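Side-chain contacts in D-3-phosphoglycerate dehydrogenase-related protein (Vibrio cholerae, PDB 4S1V), which probably catalyses NAD(P)-dependent interconversion of D-2-hydroxyacids, perhaps D-3-phosphoglycerate, and the corresponding 2-oxoacids: residues M2-L7 and Q21-H26; A50-R55 and A303-V308; W111-A116 and V235-A240; L115-H120 and N282-P287. All coordinates share one frame; numbering follows the deposited sequence. Where two conformers were deposited one is given.

Interaction 1. Residues M2-L7 and Q21-H26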
# COMPACT_ATOMS: atom_id res chain seq x y z
N MET C 2 50.66 -18.47 5.49
CA MET C 2 49.59 -19.12 4.73
C MET C 2 48.76 -18.15 3.89
O MET C 2 48.53 -17.01 4.29
CB MET C 2 48.64 -19.87 5.67
CG MET C 2 49.30 -20.77 6.70
SD MET C 2 48.05 -21.68 7.62
CE MET C 2 47.64 -22.97 6.44
N LYS C 3 48.32 -18.63 2.73
CA LYS C 3 47.30 -17.95 1.95
C LYS C 3 45.94 -18.38 2.49
O LYS C 3 45.61 -19.57 2.47
CB LYS C 3 47.41 -18.27 0.45
CG LYS C 3 48.34 -17.34 -0.32
CD LYS C 3 47.91 -17.17 -1.78
CE LYS C 3 46.69 -16.25 -1.92
NZ LYS C 3 46.30 -15.99 -3.33
N ILE C 4 45.17 -17.39 2.97
CA ILE C 4 43.92 -17.62 3.70
C ILE C 4 42.73 -16.98 3.00
O ILE C 4 42.77 -15.80 2.66
CB ILE C 4 44.01 -17.06 5.14
CG1 ILE C 4 45.11 -17.78 5.93
CG2 ILE C 4 42.68 -17.17 5.88
CD1 ILE C 4 45.67 -16.96 7.08
N ALA C 5 41.67 -17.77 2.78
CA ALA C 5 40.42 -17.24 2.25
C ALA C 5 39.30 -17.24 3.30
O ALA C 5 39.09 -18.24 4.00
CB ALA C 5 40.00 -18.00 1.00
N ILE C 6 38.59 -16.12 3.40
CA ILE C 6 37.39 -16.04 4.23
C ILE C 6 36.18 -15.94 3.30
O ILE C 6 36.08 -15.01 2.50
CB ILE C 6 37.41 -14.83 5.19
CG1 ILE C 6 38.69 -14.83 6.03
CG2 ILE C 6 36.19 -14.86 6.11
CD1 ILE C 6 38.79 -13.65 6.98
N LEU C 7 35.28 -16.92 3.41
CA LEU C 7 34.11 -16.98 2.53
C LEU C 7 32.88 -16.22 3.08
O LEU C 7 32.74 -16.03 4.29
CB LEU C 7 33.74 -18.43 2.22
CG LEU C 7 34.71 -19.31 1.42
CD1 LEU C 7 34.15 -20.73 1.30
CD2 LEU C 7 34.98 -18.73 0.04
N GLN C 21 43.33 -8.23 13.13
CA GLN C 21 44.76 -7.96 13.39
C GLN C 21 45.54 -9.21 13.78
O GLN C 21 46.75 -9.26 13.57
CB GLN C 21 44.95 -6.85 14.43
CG GLN C 21 44.99 -5.45 13.82
CD GLN C 21 46.08 -5.29 12.76
OE1 GLN C 21 47.25 -5.59 13.00
NE2 GLN C 21 45.68 -4.81 11.58
N CYS C 22 44.83 -10.19 14.33
CA CYS C 22 45.40 -11.50 14.66
C CYS C 22 45.96 -12.24 13.43
O CYS C 22 46.67 -13.23 13.58
CB CYS C 22 44.36 -12.39 15.34
SG CYS C 22 43.75 -11.78 16.94
N LEU C 23 45.63 -11.75 12.24
CA LEU C 23 46.09 -12.38 10.99
C LEU C 23 47.23 -11.63 10.30
O LEU C 23 47.61 -11.96 9.17
CB LEU C 23 44.92 -12.57 10.03
CG LEU C 23 43.80 -13.54 10.42
CD1 LEU C 23 42.77 -13.58 9.30
CD2 LEU C 23 44.33 -14.94 10.72
N GLN C 24 47.79 -10.63 10.98
CA GLN C 24 48.93 -9.87 10.47
C GLN C 24 50.07 -10.82 10.08
O GLN C 24 50.32 -11.82 10.76
CB GLN C 24 49.40 -8.87 11.53
CG GLN C 24 50.29 -7.76 11.00
CD GLN C 24 51.17 -7.16 12.08
OE1 GLN C 24 51.13 -7.57 13.25
NE2 GLN C 24 51.98 -6.18 11.70
N GLY C 25 50.74 -10.52 8.97
CA GLY C 25 51.81 -11.38 8.46
C GLY C 25 51.32 -12.65 7.78
O GLY C 25 52.08 -13.61 7.63
N HIS C 26 50.05 -12.65 7.38
CA HIS C 26 49.50 -13.71 6.54
C HIS C 26 48.90 -13.08 5.32
O HIS C 26 48.59 -11.89 5.32
CB HIS C 26 48.42 -14.51 7.28
CG HIS C 26 48.96 -15.47 8.31
ND1 HIS C 26 49.50 -16.66 7.97
CD2 HIS C 26 49.02 -15.39 9.70
CE1 HIS C 26 49.88 -17.31 9.09
NE2 HIS C 26 49.58 -16.52 10.15
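The backbone N of Met2 donates to ND1 of the His26 imidazole over 3.3 Å, and this is the one hydrogen bond that joins residues 2-7 to residues 21-26. The donor comes at the ring edge and lies only 8° out of the ring plane. The bond is moderately bent, with an N-H...N angle of 152°, and is on the long side. Accepting the N-H at ND1 implies that this nitrogen carries no hydrogen, so a neutral ring would probably carry its own on NE2. Oxygen O of Leu23 also lies at the edge of the imidazole, close to its plane. CG of His26 stands anti to its carbonyl carbon (chi1 -75°), which brings the ring against the start of strand 3-6. Strand 3-6 lies between strands 27-30 and 50-53 in a five-stranded parallel sheet, and the type II turn from Leu23 to His26, with Gly25 at positive phi, leads the chain into strand 27-30 alongside it. Further along the strand the contact turns apolar. The CD1 methyl of Ile4 reaches across to CB of His26 at 3.7 Å, and meets the ring obliquely at CG, 3.8 Å from the same methyl. Leu23 approaches more loosely, its CD2 lying 4.4 Å from CD1 of Ile4. Phe305 of helix 294-312 packs against Leu23, while Val308 of that helix touches Ile4.

Interaction 2. Residues A50-R55 and A303-V308; sequences ALVLIR and AAFENV
Val52 meets helix 294-312 with both methyl groups, which divide three helix residues between them. Its CG1, anti to the backbone N (chi1 169°), is directed at Ala304 and Phe305, whereas CG2 is directed at Val308 one turn further along. The two valines cross at about a right angle and touch through single methyls, CG2 of Val52 lying 4.0 Å from CG2 of Val308. Phe305 also lies roughly perpendicular to Val52. Its CB does not aim at the strand, but the long side chain swings back so that CE1 comes within 4.1 Å of CG1 of Val52, an approach oblique to the ring. CB of Ala304 lies 4.3 Å from the same CG1 methyl. These are ordinary van der Waals distances, and no hydrogen bond crosses between the segments. The axes of the short segments 50-53 and 303-308 run nearly antiparallel, at 165°, with a closest approach of 9.7 Å. Ile4 and Ile6 of the adjacent strand 3-6 continue the apolar surface, touching Val308 and Phe305 respectively, and Ser75 of strand 73-76 borders it on the other flank. The arrangement is that of a parallel five-stranded alpha/beta domain with flavodoxin-like strand order, as in the substrate-binding domains of this family, in which the C-terminal helix returns to cover the sheet built from the N-terminal part of the chain.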
# COMPACT_ATOMS: atom_id res chain seq x y z
N ALA C 50 44.31 -22.36 3.68
CA ALA C 50 43.32 -22.40 4.75
C ALA C 50 42.06 -21.66 4.33
O ALA C 50 42.13 -20.61 3.69
CB ALA C 50 43.88 -21.78 6.03
N LEU C 51 40.90 -22.21 4.70
CA LEU C 51 39.62 -21.52 4.54
C LEU C 51 39.03 -21.25 5.91
O LEU C 51 39.06 -22.12 6.79
CB LEU C 51 38.62 -22.37 3.77
CG LEU C 51 38.88 -22.89 2.37
CD1 LEU C 51 37.70 -23.78 1.99
CD2 LEU C 51 39.06 -21.75 1.37
N VAL C 52 38.50 -20.05 6.07
CA VAL C 52 37.76 -19.68 7.27
C VAL C 52 36.30 -19.57 6.88
O VAL C 52 35.93 -18.74 6.04
CB VAL C 52 38.25 -18.35 7.87
CG1 VAL C 52 37.29 -17.86 8.96
CG2 VAL C 52 39.66 -18.51 8.44
N LEU C 53 35.48 -20.44 7.47
CA LEU C 53 34.06 -20.51 7.14
C LEU C 53 33.21 -19.74 8.13
O LEU C 53 33.43 -19.81 9.35
CB LEU C 53 33.59 -21.97 7.11
CG LEU C 53 34.32 -22.94 6.18
CD1 LEU C 53 33.63 -24.29 6.22
CD2 LEU C 53 34.38 -22.40 4.76
N ILE C 54 32.21 -19.03 7.61
CA ILE C 54 31.24 -18.33 8.43
C ILE C 54 30.01 -19.22 8.60
O ILE C 54 29.17 -19.32 7.70
CB ILE C 54 30.86 -16.95 7.87
CG1 ILE C 54 32.14 -16.13 7.59
CG2 ILE C 54 29.91 -16.23 8.83
CD1 ILE C 54 31.88 -14.70 7.14
N ARG C 55 29.92 -19.86 9.77
CA ARG C 55 28.85 -20.82 10.07
C ARG C 55 28.56 -21.72 8.86
O ARG C 55 29.48 -22.32 8.31
CB ARG C 55 27.60 -20.10 10.60
CG ARG C 55 27.84 -19.32 11.90
CD ARG C 55 28.37 -20.21 13.02
NE ARG C 55 27.41 -21.24 13.41
CZ ARG C 55 27.64 -22.55 13.32
NH1 ARG C 55 28.81 -22.99 12.87
NH2 ARG C 55 26.71 -23.41 13.68
N ALA C 303 38.41 -16.61 17.71
CA ALA C 303 38.63 -18.04 17.94
C ALA C 303 39.04 -18.76 16.65
O ALA C 303 39.95 -19.58 16.66
CB ALA C 303 37.40 -18.68 18.56
N ALA C 304 38.36 -18.42 15.55
CA ALA C 304 38.71 -18.98 14.24
C ALA C 304 40.13 -18.59 13.82
O ALA C 304 40.88 -19.44 13.33
CB ALA C 304 37.69 -18.55 13.18
N PHE C 305 40.49 -17.32 14.02
CA PHE C 305 41.84 -16.85 13.67
C PHE C 305 42.91 -17.39 14.61
O PHE C 305 44.07 -17.55 14.23
CB PHE C 305 41.91 -15.32 13.62
CG PHE C 305 40.99 -14.70 12.60
CD1 PHE C 305 40.44 -15.46 11.57
CD2 PHE C 305 40.71 -13.34 12.65
CE1 PHE C 305 39.61 -14.88 10.63
CE2 PHE C 305 39.89 -12.75 11.70
CZ PHE C 305 39.33 -13.52 10.69
N GLU C 306 42.50 -17.66 15.86
CA GLU C 306 43.37 -18.29 16.86
C GLU C 306 43.75 -19.69 16.40
O GLU C 306 44.91 -20.10 16.53
CB GLU C 306 42.65 -18.33 18.22
CG GLU C 306 43.32 -19.16 19.31
CD GLU C 306 42.35 -19.62 20.39
OE1 GLU C 306 41.33 -18.94 20.64
OE2 GLU C 306 42.61 -20.68 21.00
N ASN C 307 42.79 -20.42 15.86
CA ASN C 307 43.03 -21.77 15.37
C ASN C 307 43.90 -21.79 14.10
O ASN C 307 44.70 -22.70 13.90
CB ASN C 307 41.72 -22.52 15.17
CG ASN C 307 41.09 -22.95 16.48
OD1 ASN C 307 41.79 -23.18 17.47
ND2 ASN C 307 39.77 -23.07 16.49
N VAL C 308 43.74 -20.76 13.28
CA VAL C 308 44.59 -20.57 12.11
C VAL C 308 46.05 -20.45 12.53
O VAL C 308 46.91 -21.15 12.00
CB VAL C 308 44.14 -19.35 11.26
CG1 VAL C 308 45.19 -18.99 10.23
CG2 VAL C 308 42.81 -19.65 10.57

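Interaction 3. Residues W111-A116 and V235-A240; sequences WSLILA and VNTSRA
Val235 loses the most surface in this contact, with Ile114 and Leu113 next, and the first two meet directly. CG1 of Ile114 lies 3.8 Å from CG2 of Val235 and 4.2 Å from its other methyl, CG1, so the isoleucine branch rests across the valine fork. The two side chains cross at about a right angle. CG1 of Ile114 stands anti to the carbonyl carbon (chi1 -73°), and this turns the end of the side chain to the strand although its CB does not point there. Leu113, whose CB does point to the strand, reaches past its end. Its CD1 packs on CG2 of Thr237 at 4.0 Å, and the two side chains pass each other in opposite directions. The turn that carries Thr237 is held by Asn236, whose OD1 accepts from N of Ser238 at 3.0 Å in an Asx turn, while its ND2 donates to O of Arg239. Helix 104-119 thus lies over the C-terminal end of strand 233-236 in the parallel sheet of the predicted NAD-binding domain. Strand 205-208 flanks Val235, Leu284 of strand 283-285 adjoins Leu113, and Leu121 of the second subunit packs on Leu113 from outside this chain.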
# COMPACT_ATOMS: atom_id res chain seq x y z
N TRP C 111 14.19 -11.86 19.81
CA TRP C 111 13.27 -10.98 20.50
C TRP C 111 12.89 -9.78 19.68
O TRP C 111 11.73 -9.35 19.68
CB TRP C 111 13.82 -10.55 21.86
CG TRP C 111 12.69 -10.25 22.79
CD1 TRP C 111 12.31 -9.02 23.32
CD2 TRP C 111 11.68 -11.20 23.28
NE1 TRP C 111 11.19 -9.14 24.11
CE2 TRP C 111 10.76 -10.43 24.13
CE3 TRP C 111 11.47 -12.57 23.13
CZ2 TRP C 111 9.69 -11.03 24.77
CZ3 TRP C 111 10.38 -13.16 23.79
CH2 TRP C 111 9.52 -12.40 24.59
N SER C 112 13.87 -9.23 18.98
CA SER C 112 13.65 -8.10 18.09
C SER C 112 12.65 -8.44 16.98
O SER C 112 11.83 -7.60 16.59
CB SER C 112 14.98 -7.64 17.48
OG SER C 112 14.79 -6.53 16.62
N LEU C 113 12.72 -9.67 16.47
CA LEU C 113 11.80 -10.15 15.46
C LEU C 113 10.40 -10.26 16.04
O LEU C 113 9.42 -9.85 15.42
CB LEU C 113 12.23 -11.53 14.91
CG LEU C 113 13.55 -11.73 14.16
CD1 LEU C 113 13.43 -12.91 13.20
CD2 LEU C 113 13.98 -10.49 13.39
N ILE C 114 10.32 -10.81 17.25
CA ILE C 114 9.04 -11.01 17.93
C ILE C 114 8.33 -9.67 18.15
O ILE C 114 7.14 -9.54 17.86
CB ILE C 114 9.24 -11.80 19.24
CG1 ILE C 114 9.53 -13.27 18.91
CG2 ILE C 114 8.01 -11.69 20.14
CD1 ILE C 114 10.18 -14.06 20.04
N LEU C 115 9.08 -8.68 18.62
CA LEU C 115 8.54 -7.35 18.89
C LEU C 115 8.19 -6.59 17.61
O LEU C 115 7.15 -5.94 17.56
CB LEU C 115 9.49 -6.54 19.76
CG LEU C 115 9.52 -6.82 21.26
CD1 LEU C 115 10.79 -6.23 21.85
CD2 LEU C 115 8.29 -6.28 21.98
N ALA C 116 9.05 -6.68 16.59
CA ALA C 116 8.79 -6.05 15.29
C ALA C 116 7.54 -6.62 14.61
O ALA C 116 6.70 -5.87 14.10
CB ALA C 116 10.00 -6.20 14.37
N VAL C 235 7.42 -18.36 15.23
CA VAL C 235 8.77 -17.81 15.11
C VAL C 235 9.79 -18.92 14.88
O VAL C 235 9.87 -19.88 15.65
CB VAL C 235 9.17 -16.99 16.36
CG1 VAL C 235 10.48 -16.25 16.11
CG2 VAL C 235 8.08 -16.00 16.73
N ASN C 236 10.58 -18.79 13.81
CA ASN C 236 11.68 -19.72 13.58
C ASN C 236 13.01 -18.99 13.36
O ASN C 236 13.24 -18.44 12.28
CB ASN C 236 11.37 -20.64 12.41
CG ASN C 236 12.26 -21.88 12.36
OD1 ASN C 236 13.15 -22.07 13.20
ND2 ASN C 236 12.02 -22.73 11.37
N THR C 237 13.86 -18.99 14.39
CA THR C 237 15.24 -18.50 14.28
C THR C 237 16.23 -19.66 14.41
O THR C 237 17.41 -19.47 14.75
CB THR C 237 15.58 -17.44 15.36
OG1 THR C 237 15.32 -17.98 16.66
CG2 THR C 237 14.74 -16.17 15.16
N SER C 238 15.74 -20.86 14.15
CA SER C 238 16.58 -22.04 14.21
C SER C 238 17.01 -22.57 12.85
O SER C 238 18.10 -22.24 12.37
CB SER C 238 15.89 -23.15 15.01
OG SER C 238 15.88 -22.82 16.39
N ARG C 239 16.16 -23.39 12.23
CA ARG C 239 16.41 -23.92 10.89
C ARG C 239 15.06 -24.20 10.26
O ARG C 239 14.18 -24.76 10.90
CB ARG C 239 17.29 -25.19 10.88
CG ARG C 239 18.74 -24.99 11.34
CD ARG C 239 19.56 -24.16 10.35
NE ARG C 239 20.97 -24.06 10.74
CZ ARG C 239 21.50 -23.07 11.47
NH1 ARG C 239 20.75 -22.07 11.91
NH2 ARG C 239 22.79 -23.08 11.75
N ALA C 240 14.91 -23.78 9.00
CA ALA C 240 13.64 -23.95 8.28
C ALA C 240 13.24 -25.42 8.16
O ALA C 240 12.06 -25.75 8.25
CB ALA C 240 13.73 -23.31 6.90

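Interaction 4. Residues L115-H120 and N282-P287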
# COMPACT_ATOMS: atom_id res chain seq x y z
N LEU C 115 9.08 -8.68 18.62
CA LEU C 115 8.54 -7.35 18.89
C LEU C 115 8.19 -6.59 17.61
O LEU C 115 7.15 -5.94 17.56
CB LEU C 115 9.49 -6.54 19.76
CG LEU C 115 9.52 -6.82 21.26
CD1 LEU C 115 10.79 -6.23 21.85
CD2 LEU C 115 8.29 -6.28 21.98
N ALA C 116 9.05 -6.68 16.59
CA ALA C 116 8.79 -6.05 15.29
C ALA C 116 7.54 -6.62 14.61
O ALA C 116 6.70 -5.87 14.10
CB ALA C 116 10.00 -6.20 14.37
N ALA C 117 7.43 -7.94 14.62
CA ALA C 117 6.29 -8.63 14.04
C ALA C 117 5.00 -8.26 14.78
O ALA C 117 3.99 -7.96 14.15
CB ALA C 117 6.51 -10.14 14.09
N SER C 118 5.07 -8.26 16.10
CA SER C 118 3.91 -7.96 16.94
C SER C 118 3.38 -6.57 16.66
O SER C 118 2.18 -6.35 16.65
CB SER C 118 4.25 -8.09 18.42
OG SER C 118 4.50 -9.44 18.76
N ARG C 119 4.28 -5.62 16.42
CA ARG C 119 3.85 -4.24 16.29
C ARG C 119 3.82 -3.72 14.85
O ARG C 119 3.58 -2.53 14.64
CB ARG C 119 4.65 -3.32 17.23
CG ARG C 119 4.52 -3.67 18.71
CD ARG C 119 3.12 -3.43 19.28
NE ARG C 119 2.82 -2.00 19.39
CZ ARG C 119 2.98 -1.26 20.49
NH1 ARG C 119 3.42 -1.81 21.62
NH2 ARG C 119 2.67 0.02 20.46
N HIS C 120 4.03 -4.62 13.89
CA HIS C 120 4.08 -4.29 12.45
C HIS C 120 5.07 -3.21 12.14
O HIS C 120 4.83 -2.36 11.28
CB HIS C 120 2.70 -3.93 11.91
CG HIS C 120 1.67 -5.00 12.12
ND1 HIS C 120 1.81 -6.24 11.64
CD2 HIS C 120 0.45 -4.97 12.80
CE1 HIS C 120 0.73 -6.98 11.98
NE2 HIS C 120 -0.10 -6.20 12.69
N ASN C 282 2.09 -10.97 5.97
CA ASN C 282 1.98 -11.50 7.34
C ASN C 282 3.17 -12.33 7.84
O ASN C 282 3.11 -12.93 8.91
CB ASN C 282 0.65 -12.26 7.53
CG ASN C 282 0.53 -13.49 6.64
OD1 ASN C 282 1.16 -13.59 5.59
ND2 ASN C 282 -0.29 -14.45 7.06
N VAL C 283 4.25 -12.38 7.05
CA VAL C 283 5.49 -13.03 7.49
C VAL C 283 6.63 -12.02 7.51
O VAL C 283 6.96 -11.42 6.48
CB VAL C 283 5.87 -14.24 6.60
CG1 VAL C 283 7.20 -14.86 7.04
CG2 VAL C 283 4.77 -15.30 6.63
N LEU C 284 7.23 -11.83 8.67
CA LEU C 284 8.42 -11.03 8.78
C LEU C 284 9.61 -11.91 8.41
O LEU C 284 9.80 -12.98 8.99
CB LEU C 284 8.56 -10.44 10.20
CG LEU C 284 9.69 -9.44 10.47
CD1 LEU C 284 9.31 -8.48 11.59
CD2 LEU C 284 11.02 -10.12 10.79
N CYS C 285 10.38 -11.47 7.42
CA CYS C 285 11.54 -12.23 6.92
C CYS C 285 12.83 -11.44 7.13
O CYS C 285 13.00 -10.34 6.58
CB CYS C 285 11.38 -12.53 5.42
SG CYS C 285 9.98 -13.58 4.97
N ALA C 286 13.74 -12.01 7.93
CA ALA C 286 15.05 -11.40 8.16
C ALA C 286 16.14 -12.29 7.56
O ALA C 286 15.97 -13.52 7.52
CB ALA C 286 15.29 -11.19 9.65
N PRO C 287 17.26 -11.69 7.10
CA PRO C 287 18.32 -12.43 6.40
C PRO C 287 19.37 -13.12 7.30
O PRO C 287 20.54 -12.74 7.31
CB PRO C 287 18.97 -11.35 5.54
CG PRO C 287 18.81 -10.10 6.34
CD PRO C 287 17.52 -10.24 7.10
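This is a small van der Waals contact without hydrogen bonds between the last turns of helix 104-119 and strand 283-285, an outermost strand of the chain's seven-stranded parallel sheet. Leu284 alone carries it on the strand side, through one methyl group. Its CD1 sits 3.7 Å from CB of Ala116 and 4.1 Å from CB of Ala117, and approaches the backbone as well, with N of Ala117 at 3.6 Å. Pointing CG away from the backbone N (chi1 -174°) extends the leucine to the helix surface. The two successive alanines offer only CB atoms, consistent with the close approach: the CA atoms of Ala117 and Leu284 are 6.2 Å apart. Just beyond, the chain leaves the helix at His120, whose positive phi accompanies a Schellman motif, with a weak bond from N of His120 to O of Ala117. On the strand side, Leu284 pairs by backbone hydrogen bonds with Ala260 and Val262 of strand 259-262 and also packs on Ala261. Leu233 of strand 233-236 touches Ala117, and Ala286, just past the strand, packs on Leu113 of the helix. Leu121 of the second subunit packs on Ala116, placing the contact beside an interface between subunits.

All four contacts are buried, but they fall in two separate regions. Interactions 1 and 2 serve one five-stranded sheet, where strands 3-6 and 50-53 are neighbours, and they touch through probable backbone hydrogen bonds between the two strands and where Leu23 meets Phe305. Interactions 3 and 4 share helix 104-119 and reach different strands of the seven-stranded sheet; their centres are 8 Å apart, against about 34 Å between the centres of interactions 1 and 3. Chemistry follows place: interaction 1, involving a loop, combines a histidine hydrogen bond with methyl packing, whereas the three helix-on-strand contacts join their segments by van der Waals packing, with no hydrogen bond across. The second subunit reaches only interactions 3 and 4.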